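Local coordinates for protein putative non-ribosomal peptide synthetase (Actinomadura parvosata subsp. kistnae, PDB 6M7L) that belongs to a putative non-ribosomal peptide synthetase and folds as a condensation-type domain, a family best known for joining carrier-bound amino acids or peptides, at residues 40-45 / 243-248; 51-56 / 139-144; 72-77 / 310-315; 281-286 / 448-453; 293-298 / 319-324. All coordinates share one frame; numbering follows the deposited sequence.

Contact 1. Residues 40-45 / 243-248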
# COMPACT_ATOMS: atom_id res chain seq x y z
N GLU A 40 34.78 -7.65 7.11
CA GLU A 40 34.43 -8.62 8.14
C GLU A 40 33.09 -8.30 8.78
O GLU A 40 32.26 -9.19 8.98
CB GLU A 40 35.54 -8.67 9.19
CG GLU A 40 35.26 -9.60 10.36
CD GLU A 40 36.37 -9.56 11.40
OE1 GLU A 40 37.54 -9.37 11.00
OE2 GLU A 40 36.07 -9.70 12.60
N ALA A 41 32.86 -7.03 9.09
CA ALA A 41 31.56 -6.60 9.60
C ALA A 41 30.61 -6.35 8.43
O ALA A 41 30.93 -5.59 7.51
CB ALA A 41 31.71 -5.33 10.43
N GLU A 42 29.45 -7.01 8.47
CA GLU A 42 28.45 -6.79 7.43
C GLU A 42 28.03 -5.33 7.41
O GLU A 42 27.79 -4.73 8.46
CB GLU A 42 27.24 -7.69 7.67
CG GLU A 42 27.54 -9.18 7.53
CD GLU A 42 28.00 -9.55 6.14
OE1 GLU A 42 27.24 -9.33 5.18
OE2 GLU A 42 29.13 -10.07 6.00
N GLY A 43 27.96 -4.76 6.21
CA GLY A 43 27.56 -3.38 6.09
C GLY A 43 26.15 -3.17 6.62
O GLY A 43 25.27 -4.01 6.45
N LEU A 44 25.96 -2.04 7.31
CA LEU A 44 24.64 -1.66 7.80
C LEU A 44 23.88 -1.06 6.63
O LEU A 44 23.93 0.15 6.38
CB LEU A 44 24.76 -0.69 8.97
CG LEU A 44 25.26 -1.30 10.28
CD1 LEU A 44 25.48 -0.23 11.34
CD2 LEU A 44 24.27 -2.35 10.76
N HIS A 45 23.18 -1.92 5.90
CA HIS A 45 22.49 -1.54 4.67
C HIS A 45 21.04 -1.98 4.73
O HIS A 45 20.68 -2.93 5.44
CB HIS A 45 23.15 -2.18 3.44
CG HIS A 45 24.63 -1.98 3.35
ND1 HIS A 45 25.47 -2.92 2.80
CD2 HIS A 45 25.42 -0.95 3.74
CE1 HIS A 45 26.71 -2.48 2.85
NE2 HIS A 45 26.71 -1.29 3.42
N SER A 243 30.46 -9.19 13.34
CA SER A 243 29.98 -9.54 12.01
C SER A 243 28.63 -8.92 11.71
O SER A 243 28.30 -8.71 10.54
CB SER A 243 29.89 -11.06 11.85
OG SER A 243 28.85 -11.59 12.64
N ARG A 244 27.85 -8.60 12.75
CA ARG A 244 26.50 -8.07 12.64
C ARG A 244 25.57 -9.02 11.88
O ARG A 244 24.54 -8.59 11.35
CB ARG A 244 26.49 -6.69 11.98
CG ARG A 244 27.49 -5.71 12.56
CD ARG A 244 27.05 -4.28 12.30
NE ARG A 244 28.11 -3.31 12.56
CZ ARG A 244 28.83 -2.73 11.60
NH1 ARG A 244 28.60 -3.02 10.33
NH2 ARG A 244 29.77 -1.86 11.92
N ARG A 245 25.92 -10.30 11.82
CA ARG A 245 25.07 -11.29 11.17
C ARG A 245 23.90 -11.64 12.08
O ARG A 245 24.08 -11.89 13.27
CB ARG A 245 25.87 -12.54 10.81
CG ARG A 245 26.88 -12.28 9.72
CD ARG A 245 27.80 -13.46 9.49
NE ARG A 245 28.95 -13.04 8.70
CZ ARG A 245 28.93 -12.90 7.38
NH1 ARG A 245 30.03 -12.51 6.73
NH2 ARG A 245 27.82 -13.14 6.70
N ALA A 246 22.70 -11.66 11.50
CA ALA A 246 21.48 -11.91 12.25
C ALA A 246 20.77 -13.13 11.69
O ALA A 246 20.58 -13.24 10.47
CB ALA A 246 20.55 -10.70 12.22
N GLY A 247 20.41 -14.06 12.58
CA GLY A 247 19.42 -15.07 12.27
C GLY A 247 18.09 -14.72 12.92
O GLY A 247 17.93 -13.67 13.54
N SER A 248 17.14 -15.63 12.77
CA SER A 248 15.85 -15.45 13.43
C SER A 248 15.23 -16.80 13.71
O SER A 248 15.39 -17.75 12.93
CB SER A 248 14.90 -14.58 12.60
OG SER A 248 14.35 -15.32 11.52
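Glu42 and Arg245 form a salt bridge across the contact, with Glu42 OE2 2.7 Å from Arg245 NH1. The carboxylate lies over one face of the guanidinium, toward its rim, and the two planes are 42° apart. A bend in the Glu42 chain (chi2 -62°) turns its acid back over the extended arginine. The backbone of the same glutamate is held as well: Glu42 N donates to Ser243 O at 2.9 Å, reaching that oxygen from above the carbonyl plane. A weak bond runs the other way, from Arg244 NH1 to Glu42 O at 2.7 Å, with the oxygen at the edge of the guanidinium and in its plane. Arg244 NH2 makes another weak bond, to Leu34 O, which leaves this guanidinium engaged with two main-chain carbonyls.

Apolar groups sandwich it. Leu44 CD1 sits 4.1 Å above the centre of one face, and Ala41 CB covers the opposite face nearer the rim. Further down the arginine chain, Leu44 CD2 packs on Arg244 CD at 3.7 Å, the two side chains crossing at about a right angle. Leu44, at the centre of an inverse gamma turn, also rests on Met31 and Leu34 of helix 26-34. Ser243 OG is hydrogen-bonded to Asp436 and takes a weak bond from Arg245 N.

The loop leading into strand 45-53 is thus clasped by residues 243-245, just ahead of strand 246-253, joining the N-terminal and C-terminal lobes of the two-lobed condensation-domain fold.

Contact 2. Residues 51-56 / 139-144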
# COMPACT_ATOMS: atom_id res chain seq x y z
N ARG A 51 12.34 -10.13 -8.08
CA ARG A 51 12.26 -11.02 -9.23
C ARG A 51 11.43 -10.35 -10.32
O ARG A 51 10.30 -9.92 -10.08
CB ARG A 51 11.64 -12.36 -8.83
CG ARG A 51 11.55 -13.35 -9.97
CD ARG A 51 11.48 -14.79 -9.47
NE ARG A 51 12.64 -15.56 -9.89
CZ ARG A 51 13.63 -15.93 -9.08
NH1 ARG A 51 13.59 -15.61 -7.79
NH2 ARG A 51 14.65 -16.62 -9.55
N LEU A 52 12.02 -10.25 -11.51
CA LEU A 52 11.40 -9.55 -12.64
C LEU A 52 11.27 -10.53 -13.80
O LEU A 52 12.24 -10.75 -14.54
CB LEU A 52 12.23 -8.33 -13.04
CG LEU A 52 12.56 -7.32 -11.94
CD1 LEU A 52 13.55 -6.29 -12.46
CD2 LEU A 52 11.30 -6.64 -11.44
N ARG A 53 10.09 -11.10 -13.97
CA ARG A 53 9.82 -12.00 -15.08
C ARG A 53 9.26 -11.20 -16.25
O ARG A 53 8.27 -10.48 -16.10
CB ARG A 53 8.85 -13.10 -14.66
CG ARG A 53 9.15 -13.70 -13.29
CD ARG A 53 8.34 -14.96 -13.04
NE ARG A 53 9.08 -16.17 -13.39
CZ ARG A 53 8.52 -17.30 -13.81
NH1 ARG A 53 7.20 -17.36 -13.96
NH2 ARG A 53 9.27 -18.35 -14.10
N GLY A 54 9.90 -11.34 -17.41
CA GLY A 54 9.52 -10.62 -18.61
C GLY A 54 10.71 -9.98 -19.28
O GLY A 54 11.84 -10.03 -18.79
N ARG A 55 10.45 -9.36 -20.43
CA ARG A 55 11.50 -8.68 -21.18
C ARG A 55 11.86 -7.38 -20.48
O ARG A 55 11.09 -6.41 -20.52
CB ARG A 55 11.05 -8.43 -22.62
CG ARG A 55 11.36 -9.58 -23.57
CD ARG A 55 11.55 -9.08 -24.99
NE ARG A 55 10.36 -9.29 -25.82
CZ ARG A 55 10.31 -9.07 -27.12
NH1 ARG A 55 11.38 -8.61 -27.76
NH2 ARG A 55 9.19 -9.29 -27.80
N LEU A 56 13.03 -7.35 -19.86
CA LEU A 56 13.51 -6.16 -19.15
C LEU A 56 14.31 -5.28 -20.10
O LEU A 56 15.22 -5.75 -20.78
CB LEU A 56 14.36 -6.56 -17.95
CG LEU A 56 15.24 -5.44 -17.39
CD1 LEU A 56 14.43 -4.47 -16.55
CD2 LEU A 56 16.41 -6.02 -16.59
N ASP A 139 16.44 -14.64 -20.76
CA ASP A 139 16.10 -13.40 -21.45
C ASP A 139 14.78 -12.82 -20.98
O ASP A 139 14.49 -11.65 -21.27
CB ASP A 139 16.06 -13.64 -22.96
CG ASP A 139 15.21 -14.84 -23.35
OD1 ASP A 139 14.42 -15.32 -22.50
OD2 ASP A 139 15.33 -15.31 -24.50
N ARG A 140 13.98 -13.60 -20.25
CA ARG A 140 12.68 -13.15 -19.74
C ARG A 140 12.60 -13.21 -18.22
O ARG A 140 11.52 -12.98 -17.67
CB ARG A 140 11.56 -14.00 -20.35
CG ARG A 140 11.82 -15.49 -20.28
CD ARG A 140 10.56 -16.32 -20.51
NE ARG A 140 10.00 -16.16 -21.85
CZ ARG A 140 8.80 -15.65 -22.10
NH1 ARG A 140 8.02 -15.25 -21.11
NH2 ARG A 140 8.38 -15.54 -23.36
N GLU A 141 13.70 -13.50 -17.54
CA GLU A 141 13.69 -13.59 -16.08
C GLU A 141 15.02 -13.10 -15.54
O GLU A 141 16.08 -13.60 -15.93
CB GLU A 141 13.42 -15.03 -15.62
CG GLU A 141 13.66 -15.25 -14.13
CD GLU A 141 12.58 -16.10 -13.48
OE1 GLU A 141 11.43 -16.05 -13.96
OE2 GLU A 141 12.88 -16.80 -12.50
N GLN A 142 14.96 -12.11 -14.65
CA GLN A 142 16.13 -11.58 -13.97
C GLN A 142 15.78 -11.35 -12.51
O GLN A 142 14.61 -11.34 -12.13
CB GLN A 142 16.62 -10.26 -14.59
CG GLN A 142 16.62 -10.21 -16.12
CD GLN A 142 15.26 -9.85 -16.69
OE1 GLN A 142 14.31 -9.57 -15.95
NE2 GLN A 142 15.16 -9.85 -18.02
N VAL A 143 16.81 -11.17 -11.69
CA VAL A 143 16.64 -10.76 -10.30
C VAL A 143 17.48 -9.51 -10.07
O VAL A 143 18.68 -9.50 -10.34
CB VAL A 143 17.03 -11.87 -9.31
CG1 VAL A 143 17.21 -11.30 -7.91
CG2 VAL A 143 15.95 -12.94 -9.30
N LEU A 144 16.82 -8.45 -9.60
CA LEU A 144 17.46 -7.17 -9.34
C LEU A 144 17.63 -6.98 -7.84
O LEU A 144 16.68 -7.18 -7.07
CB LEU A 144 16.63 -6.02 -9.91
CG LEU A 144 17.13 -4.62 -9.55
CD1 LEU A 144 18.49 -4.37 -10.18
CD2 LEU A 144 16.13 -3.55 -9.98
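Gln142, Glu141 and Arg51 have the most surface buried here, and all lie on paired strands. Gln142 faces Leu52 in an antiparallel hydrogen-bonded pair: Leu52 N donates to Gln142 O at 2.9 Å and Gln142 N to Leu52 O at 3.0 Å. The side chain of Gln142 bends sharply (chi2 83°) and folds back along the strands, so that Gln142 CD comes 4.0 Å from Leu56 CD2. On that same face Leu52 CD1 touches Leu144 CB at 4.0 Å.

Glu141 points to the other face, among Arg51, Arg53 and Val143, and acts as the shared acid of a salt-bridge network. Arg51 NE donates to Glu141 OE2 at 2.9 Å in a nearly straight bond (165°). The oxygen lies in the guanidinium plane but is itself met from above the carboxylate plane. Arg53 makes the second salt bridge through Glu141 OE1, lying alongside the glutamate and pointing the same way, though its detailed geometry is doubtful. Val143 CG2 covers one guanidinium face of Arg51, 3.7 Å above its centre. Arg51 also forms a salt bridge with Glu107, though the position of its NH2 is less certain. Where the strand ends, Gly54 takes backbone angles at which a CB would jam against the preceding carbonyl.

This is antiparallel pairing inside the N-terminal-lobe sheet, where strand 45-53 runs between strands 141-149 and 395-399, the last probably the crossover strand of condensation domains.

Contact 3. Residues 72-77 / 310-315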
# COMPACT_ATOMS: atom_id res chain seq x y z
N HIS A 72 15.84 11.92 -5.50
CA HIS A 72 16.26 12.01 -4.10
C HIS A 72 17.73 12.42 -4.07
O HIS A 72 18.61 11.61 -4.40
CB HIS A 72 16.06 10.69 -3.38
CG HIS A 72 14.65 10.17 -3.44
ND1 HIS A 72 13.72 10.45 -2.46
CD2 HIS A 72 14.02 9.40 -4.35
CE1 HIS A 72 12.57 9.87 -2.77
NE2 HIS A 72 12.73 9.22 -3.91
N GLU A 73 17.99 13.67 -3.68
CA GLU A 73 19.37 14.15 -3.61
C GLU A 73 20.23 13.26 -2.72
O GLU A 73 21.42 13.07 -3.01
CB GLU A 73 19.40 15.59 -3.08
CG GLU A 73 18.89 16.63 -4.06
CD GLU A 73 18.77 18.01 -3.43
OE1 GLU A 73 18.70 18.09 -2.18
OE2 GLU A 73 18.76 19.00 -4.18
N ILE A 74 19.66 12.70 -1.66
CA ILE A 74 20.45 11.92 -0.71
C ILE A 74 21.04 10.68 -1.38
O ILE A 74 22.11 10.20 -0.97
CB ILE A 74 19.60 11.56 0.52
CG1 ILE A 74 20.47 10.92 1.60
CG2 ILE A 74 18.44 10.64 0.13
CD1 ILE A 74 19.78 10.81 2.92
N LEU A 75 20.38 10.15 -2.41
CA LEU A 75 20.92 8.99 -3.10
C LEU A 75 22.10 9.35 -3.99
O LEU A 75 22.89 8.47 -4.34
CB LEU A 75 19.83 8.30 -3.92
CG LEU A 75 18.73 7.61 -3.11
CD1 LEU A 75 17.81 6.83 -4.03
CD2 LEU A 75 19.33 6.70 -2.05
N ARG A 76 22.24 10.62 -4.37
CA ARG A 76 23.43 11.10 -5.06
C ARG A 76 24.30 11.97 -4.16
O ARG A 76 25.07 12.80 -4.66
CB ARG A 76 23.05 11.86 -6.34
CG ARG A 76 21.93 12.87 -6.16
CD ARG A 76 21.46 13.40 -7.51
NE ARG A 76 20.21 14.16 -7.41
CZ ARG A 76 20.13 15.48 -7.44
NH1 ARG A 76 18.95 16.08 -7.34
NH2 ARG A 76 21.23 16.21 -7.58
N THR A 77 24.19 11.79 -2.85
CA THR A 77 24.97 12.53 -1.87
C THR A 77 26.19 11.72 -1.45
O THR A 77 26.11 10.51 -1.26
CB THR A 77 24.12 12.86 -0.64
OG1 THR A 77 23.05 13.74 -1.02
CG2 THR A 77 24.95 13.53 0.44
N PRO A 310 6.99 10.74 1.09
CA PRO A 310 7.45 10.17 -0.18
C PRO A 310 8.96 10.19 -0.41
O PRO A 310 9.38 9.95 -1.55
CB PRO A 310 6.75 11.07 -1.20
CG PRO A 310 6.83 12.41 -0.56
CD PRO A 310 6.67 12.17 0.93
N MET A 311 9.78 10.47 0.60
CA MET A 311 11.20 10.70 0.37
C MET A 311 12.06 9.64 1.07
O MET A 311 11.68 9.09 2.11
CB MET A 311 11.61 12.10 0.84
CG MET A 311 11.27 12.42 2.28
SD MET A 311 11.69 14.13 2.69
CE MET A 311 13.39 14.19 2.14
N VAL A 312 13.21 9.38 0.47
CA VAL A 312 14.21 8.47 1.03
C VAL A 312 15.05 9.22 2.05
O VAL A 312 15.39 10.39 1.86
CB VAL A 312 15.08 7.88 -0.10
CG1 VAL A 312 16.18 7.00 0.47
CG2 VAL A 312 14.23 7.12 -1.10
N GLY A 313 15.38 8.55 3.15
CA GLY A 313 16.22 9.14 4.17
C GLY A 313 16.39 8.25 5.38
O GLY A 313 15.61 7.34 5.64
N PRO A 314 17.45 8.50 6.15
CA PRO A 314 17.63 7.79 7.43
C PRO A 314 16.77 8.39 8.53
O PRO A 314 17.24 9.05 9.47
CB PRO A 314 19.13 7.96 7.69
CG PRO A 314 19.45 9.28 7.08
CD PRO A 314 18.60 9.37 5.84
N PHE A 315 15.46 8.18 8.42
CA PHE A 315 14.50 8.75 9.36
C PHE A 315 14.22 7.84 10.55
O PHE A 315 13.40 8.20 11.39
CB PHE A 315 13.19 9.07 8.65
CG PHE A 315 13.33 10.01 7.48
CD1 PHE A 315 13.75 11.32 7.68
CD2 PHE A 315 13.02 9.59 6.20
CE1 PHE A 315 13.87 12.18 6.60
CE2 PHE A 315 13.13 10.45 5.13
CZ PHE A 315 13.56 11.75 5.33
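The imidazole of His72 has Val312 CG2 over one face, 3.6 Å from the ring centroid and only 10° off the ring normal, a CH-pi contact with the methyl almost over the ring centre. Around the rim, Pro310 O and Met311 CA lie close to the ring plane, both beside His72 CE1; Pro310 O is 3.4 Å from that carbon. His72 NE2 is hydrogen-bonded to Asp164 of helix 155-172, which probably helps hold the ring's rotation. An alanine in place of His72 would probably leave Val312 CG2 without the ring it lies against and Asp164 without this partner.

Segment 310-315 belongs to the long connection between strands 292-299 and 317-324, which reaches from the C-terminal lobe to the N-terminal one, consistent with the floor loop of condensation domains. It meets the end of helix 58-71 and the short 3-10 turn that follows. Beyond the histidine, Ile74 carries the packing. With CG1 anti to the backbone N (chi1 -172°), its CD1 extends to Pro314 CD at 3.5 Å, tip to tip, while Ile74 CG2 lies 3.5 Å from Val312 O. The other branch of the valine, CG1, meets Leu75 CD2 at 4.0 Å, the side chains crossing at about a right angle. Helix 155-172 adds Ser157, Val160 and Leu161 around Val312, and Gln28 of helix 26-34 touches both Ile74 and Pro314.

Contact 4. Residues 281-286 / 448-453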
# COMPACT_ATOMS: atom_id res chain seq x y z
N ALA A 281 11.09 -7.70 29.85
CA ALA A 281 11.90 -7.10 30.89
C ALA A 281 12.10 -8.04 32.07
O ALA A 281 13.15 -8.01 32.72
CB ALA A 281 11.26 -5.79 31.36
N MET A 282 11.11 -8.89 32.36
CA MET A 282 11.28 -9.89 33.41
C MET A 282 12.26 -10.97 32.98
O MET A 282 13.13 -11.37 33.75
CB MET A 282 9.93 -10.50 33.77
CG MET A 282 8.89 -9.50 34.24
SD MET A 282 7.30 -10.24 34.66
CE MET A 282 7.73 -11.12 36.16
N LEU A 283 12.13 -11.45 31.74
CA LEU A 283 13.00 -12.51 31.25
C LEU A 283 14.45 -12.07 31.25
O LEU A 283 15.33 -12.79 31.75
CB LEU A 283 12.56 -12.94 29.85
CG LEU A 283 13.36 -14.07 29.21
CD1 LEU A 283 13.15 -15.37 29.98
CD2 LEU A 283 12.98 -14.24 27.76
N LEU A 284 14.74 -10.90 30.68
CA LEU A 284 16.11 -10.41 30.66
C LEU A 284 16.62 -10.13 32.06
O LEU A 284 17.81 -10.32 32.34
CB LEU A 284 16.20 -9.14 29.80
CG LEU A 284 15.84 -9.30 28.33
CD1 LEU A 284 16.13 -8.02 27.57
CD2 LEU A 284 16.59 -10.47 27.71
N SER A 285 15.74 -9.68 32.96
CA SER A 285 16.16 -9.41 34.33
C SER A 285 16.67 -10.67 35.01
O SER A 285 17.68 -10.64 35.71
CB SER A 285 15.00 -8.81 35.12
OG SER A 285 15.38 -8.49 36.45
N ARG A 286 15.97 -11.79 34.81
CA ARG A 286 16.37 -13.04 35.46
C ARG A 286 17.54 -13.70 34.74
O ARG A 286 18.41 -14.29 35.38
CB ARG A 286 15.18 -13.98 35.54
CG ARG A 286 14.08 -13.50 36.47
CD ARG A 286 14.37 -13.88 37.91
NE ARG A 286 14.32 -15.32 38.10
CZ ARG A 286 13.21 -15.99 38.40
NH1 ARG A 286 13.24 -17.31 38.54
NH2 ARG A 286 12.06 -15.34 38.55
N GLN A 448 11.39 -20.00 23.32
CA GLN A 448 10.54 -20.86 24.13
C GLN A 448 10.47 -20.37 25.57
O GLN A 448 9.41 -20.45 26.22
CB GLN A 448 11.05 -22.30 24.07
CG GLN A 448 10.37 -23.27 25.01
CD GLN A 448 11.12 -23.43 26.32
OE1 GLN A 448 12.34 -23.52 26.34
NE2 GLN A 448 10.38 -23.46 27.43
N ARG A 449 11.58 -19.84 26.09
CA ARG A 449 11.59 -19.33 27.46
C ARG A 449 10.69 -18.11 27.61
O ARG A 449 10.04 -17.94 28.65
CB ARG A 449 13.02 -18.99 27.88
CG ARG A 449 13.29 -19.13 29.37
CD ARG A 449 14.30 -20.24 29.65
NE ARG A 449 15.66 -19.86 29.28
CZ ARG A 449 16.70 -20.69 29.29
NH1 ARG A 449 17.90 -20.26 28.94
NH2 ARG A 449 16.53 -21.96 29.65
N LEU A 450 10.63 -17.26 26.58
CA LEU A 450 9.77 -16.09 26.64
C LEU A 450 8.31 -16.45 26.46
O LEU A 450 7.44 -15.89 27.14
CB LEU A 450 10.19 -15.07 25.58
CG LEU A 450 9.36 -13.79 25.56
CD1 LEU A 450 9.64 -12.93 26.79
CD2 LEU A 450 9.62 -13.01 24.29
N VAL A 451 8.01 -17.39 25.56
CA VAL A 451 6.64 -17.85 25.38
C VAL A 451 6.10 -18.43 26.69
O VAL A 451 4.95 -18.19 27.06
CB VAL A 451 6.57 -18.89 24.24
CG1 VAL A 451 5.20 -19.55 24.20
CG2 VAL A 451 6.88 -18.22 22.91
N ALA A 452 6.94 -19.18 27.41
CA ALA A 452 6.54 -19.68 28.72
C ALA A 452 6.25 -18.53 29.67
O ALA A 452 5.22 -18.53 30.36
CB ALA A 452 7.63 -20.59 29.28
N LEU A 453 7.14 -17.54 29.71
CA LEU A 453 6.94 -16.40 30.59
C LEU A 453 5.68 -15.63 30.22
O LEU A 453 4.92 -15.20 31.10
CB LEU A 453 8.16 -15.49 30.55
CG LEU A 453 8.12 -14.30 31.51
CD1 LEU A 453 7.74 -14.78 32.89
CD2 LEU A 453 9.46 -13.60 31.55
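Leu283 and Leu453 lead an apolar helix-on-helix contact in the C-terminal lobe, where helix 272-288 packs against helix 440-459. The axes of the two short segments approach to 10.2 Å, and their N-to-C directions are 124° apart, so the two segments cross well away from antiparallel. Leu283 supplies the largest share of the interface. Its CG is anti to the backbone N (chi1 -179°), which sends the two methyls across to different partners. Leu283 CD2 lands on Leu450 CB at 3.6 Å and is almost as near to Leu450 CD1. Leu283 CD1 instead lies 3.8 Å from Arg449 CG, touching the aliphatic base of the arginine as the two side chains cross at about a right angle.

In return, Leu453 reaches over to the first helix with one methyl. Leu453 CD2 rests 3.6 Å from Leu283 CB and 3.8 Å from Met282 CB, close against the backbone where these two residues join. An alanine at Leu283 would probably open a gap facing Arg449 and Leu450, since both methyls that fill the space there would be gone.

Met282 continues onto Val457 of the second helix and onto Phe331 and Ile334 of helix 331-346, and Leu283 also touches Leu446. Val468, in the C-terminal segment beyond helix 440-459, packs on both Met282 and Leu453. Ala281 and Leu284 face strand 292-299 through Val293 and Ile295, placing helix 272-288 between that strand and helix 440-459.

Contact 5. Residues 293-298 / 319-324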
# COMPACT_ATOMS: atom_id res chain seq x y z
N VAL A 293 16.55 -3.27 33.55
CA VAL A 293 16.68 -3.69 32.16
C VAL A 293 16.19 -2.55 31.26
O VAL A 293 15.22 -1.87 31.58
CB VAL A 293 15.90 -4.99 31.90
CG1 VAL A 293 14.49 -4.88 32.44
CG2 VAL A 293 15.88 -5.33 30.41
N THR A 294 16.89 -2.35 30.15
CA THR A 294 16.58 -1.29 29.19
C THR A 294 16.50 -1.91 27.80
O THR A 294 17.53 -2.27 27.22
CB THR A 294 17.64 -0.19 29.22
OG1 THR A 294 17.77 0.33 30.55
CG2 THR A 294 17.27 0.94 28.27
N ILE A 295 15.29 -2.04 27.28
CA ILE A 295 15.09 -2.43 25.90
C ILE A 295 14.83 -1.16 25.08
O ILE A 295 14.62 -0.08 25.62
CB ILE A 295 13.93 -3.43 25.72
CG1 ILE A 295 12.58 -2.73 25.92
CG2 ILE A 295 14.08 -4.61 26.68
CD1 ILE A 295 11.55 -3.07 24.87
N GLY A 296 14.87 -1.31 23.75
CA GLY A 296 14.60 -0.20 22.86
C GLY A 296 13.54 -0.59 21.85
O GLY A 296 13.09 -1.74 21.79
N THR A 297 13.14 0.39 21.04
CA THR A 297 12.22 0.14 19.95
C THR A 297 12.53 1.13 18.84
O THR A 297 12.89 2.28 19.10
CB THR A 297 10.75 0.27 20.40
OG1 THR A 297 9.89 -0.13 19.33
CG2 THR A 297 10.42 1.70 20.81
N ARG A 298 12.43 0.66 17.60
CA ARG A 298 12.65 1.51 16.44
C ARG A 298 11.33 2.16 16.04
O ARG A 298 10.36 1.46 15.74
CB ARG A 298 13.23 0.73 15.27
CG ARG A 298 13.75 1.63 14.15
CD ARG A 298 14.02 0.85 12.87
NE ARG A 298 12.78 0.43 12.22
CZ ARG A 298 12.14 1.14 11.30
NH1 ARG A 298 12.61 2.32 10.92
NH2 ARG A 298 11.02 0.68 10.77
N LEU A 319 14.30 4.56 20.41
CA LEU A 319 13.81 5.03 21.70
C LEU A 319 14.18 4.02 22.77
O LEU A 319 13.74 2.87 22.73
CB LEU A 319 12.29 5.23 21.66
CG LEU A 319 11.73 6.28 22.62
CD1 LEU A 319 12.31 7.65 22.29
CD2 LEU A 319 10.21 6.31 22.54
N ALA A 320 15.00 4.45 23.73
CA ALA A 320 15.30 3.62 24.89
C ALA A 320 14.13 3.63 25.86
O ALA A 320 13.47 4.66 26.04
CB ALA A 320 16.57 4.12 25.59
N LEU A 321 13.86 2.48 26.47
CA LEU A 321 12.74 2.32 27.40
C LEU A 321 13.24 1.69 28.69
O LEU A 321 12.87 0.56 29.03
CB LEU A 321 11.63 1.47 26.76
CG LEU A 321 11.16 1.90 25.37
CD1 LEU A 321 10.15 0.92 24.82
CD2 LEU A 321 10.60 3.31 25.40
N PRO A 322 14.06 2.41 29.46
CA PRO A 322 14.61 1.83 30.69
C PRO A 322 13.53 1.62 31.74
O PRO A 322 12.75 2.53 32.04
CB PRO A 322 15.63 2.88 31.15
CG PRO A 322 15.13 4.15 30.57
CD PRO A 322 14.53 3.79 29.25
N VAL A 323 13.48 0.41 32.28
CA VAL A 323 12.51 0.03 33.30
C VAL A 323 13.28 -0.41 34.54
O VAL A 323 14.19 -1.23 34.46
CB VAL A 323 11.57 -1.08 32.81
CG1 VAL A 323 10.78 -1.66 33.98
CG2 VAL A 323 10.63 -0.53 31.75
N ASP A 324 12.91 0.16 35.69
CA ASP A 324 13.52 -0.20 36.96
C ASP A 324 12.69 -1.31 37.60
O ASP A 324 11.51 -1.11 37.90
CB ASP A 324 13.61 1.01 37.89
CG ASP A 324 14.41 0.73 39.15
OD1 ASP A 324 14.90 -0.41 39.31
OD2 ASP A 324 14.55 1.65 39.98
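Val293 opens the antiparallel pairing with Val323: Val323 N donates to Val293 O at 3.0 Å, nearly along the C=O axis, whereas the return bond from Val293 N to Val323 O is weak. Thr294 turns to the face that carries Ala320 and Pro322. Its OG1 lies 3.4 Å from Pro322 CB; with CG2 anti to the backbone N, that methyl lies against the same proline. At Ile295 the backbone O accepts from Leu321 N at 2.8 Å, and Ile295 CD1 meets Leu321 CD1 at 4.2 Å on the face shared with Val293, Thr297, Leu319 and Val323. Gly296 brings its CA to 3.2 Å from Leu319 O in a CA-H...O contact, and its backbone bonds to Val374 and Leu376 of strand 374-380. Thr297 and Leu319 then exchange a full pair of bonds, Thr297 N to Leu319 O at 3.1 Å and Leu319 N to Thr297 O at 3.0 Å. Their side chains lie side by side, while Thr297 OG1 bonds to Leu376 O.

The pairing rests on backbone bonds, which depend little on side-chain identity, while the aliphatic face of Ile295, Leu319, Leu321 and Val323 is buried against helices 272-288 and 331-346.

In the fold
From the N terminus, residues 40-45 pair with 243-248, so contact 1 closes a loop holding most of the N-terminal lobe and ties that lobe to the start of the C-terminal one. Contact 2 closes wholly within this loop and pairs strands of the N-terminal sheet. Contact 3 crosses both: it opens at 72-77, inside them, and closes at 310-315, again bridging the lobes. Contact 4 opens before contact 3 closes and ends at 448-453, spanning much of the C-terminal lobe and strand 395-399 of the N-terminal sheet. Contact 5 lies within contact 4, touches it through Val293 and Ile295, and crosses contact 3, whose second segment lies in the connection between the two paired strands in sequence.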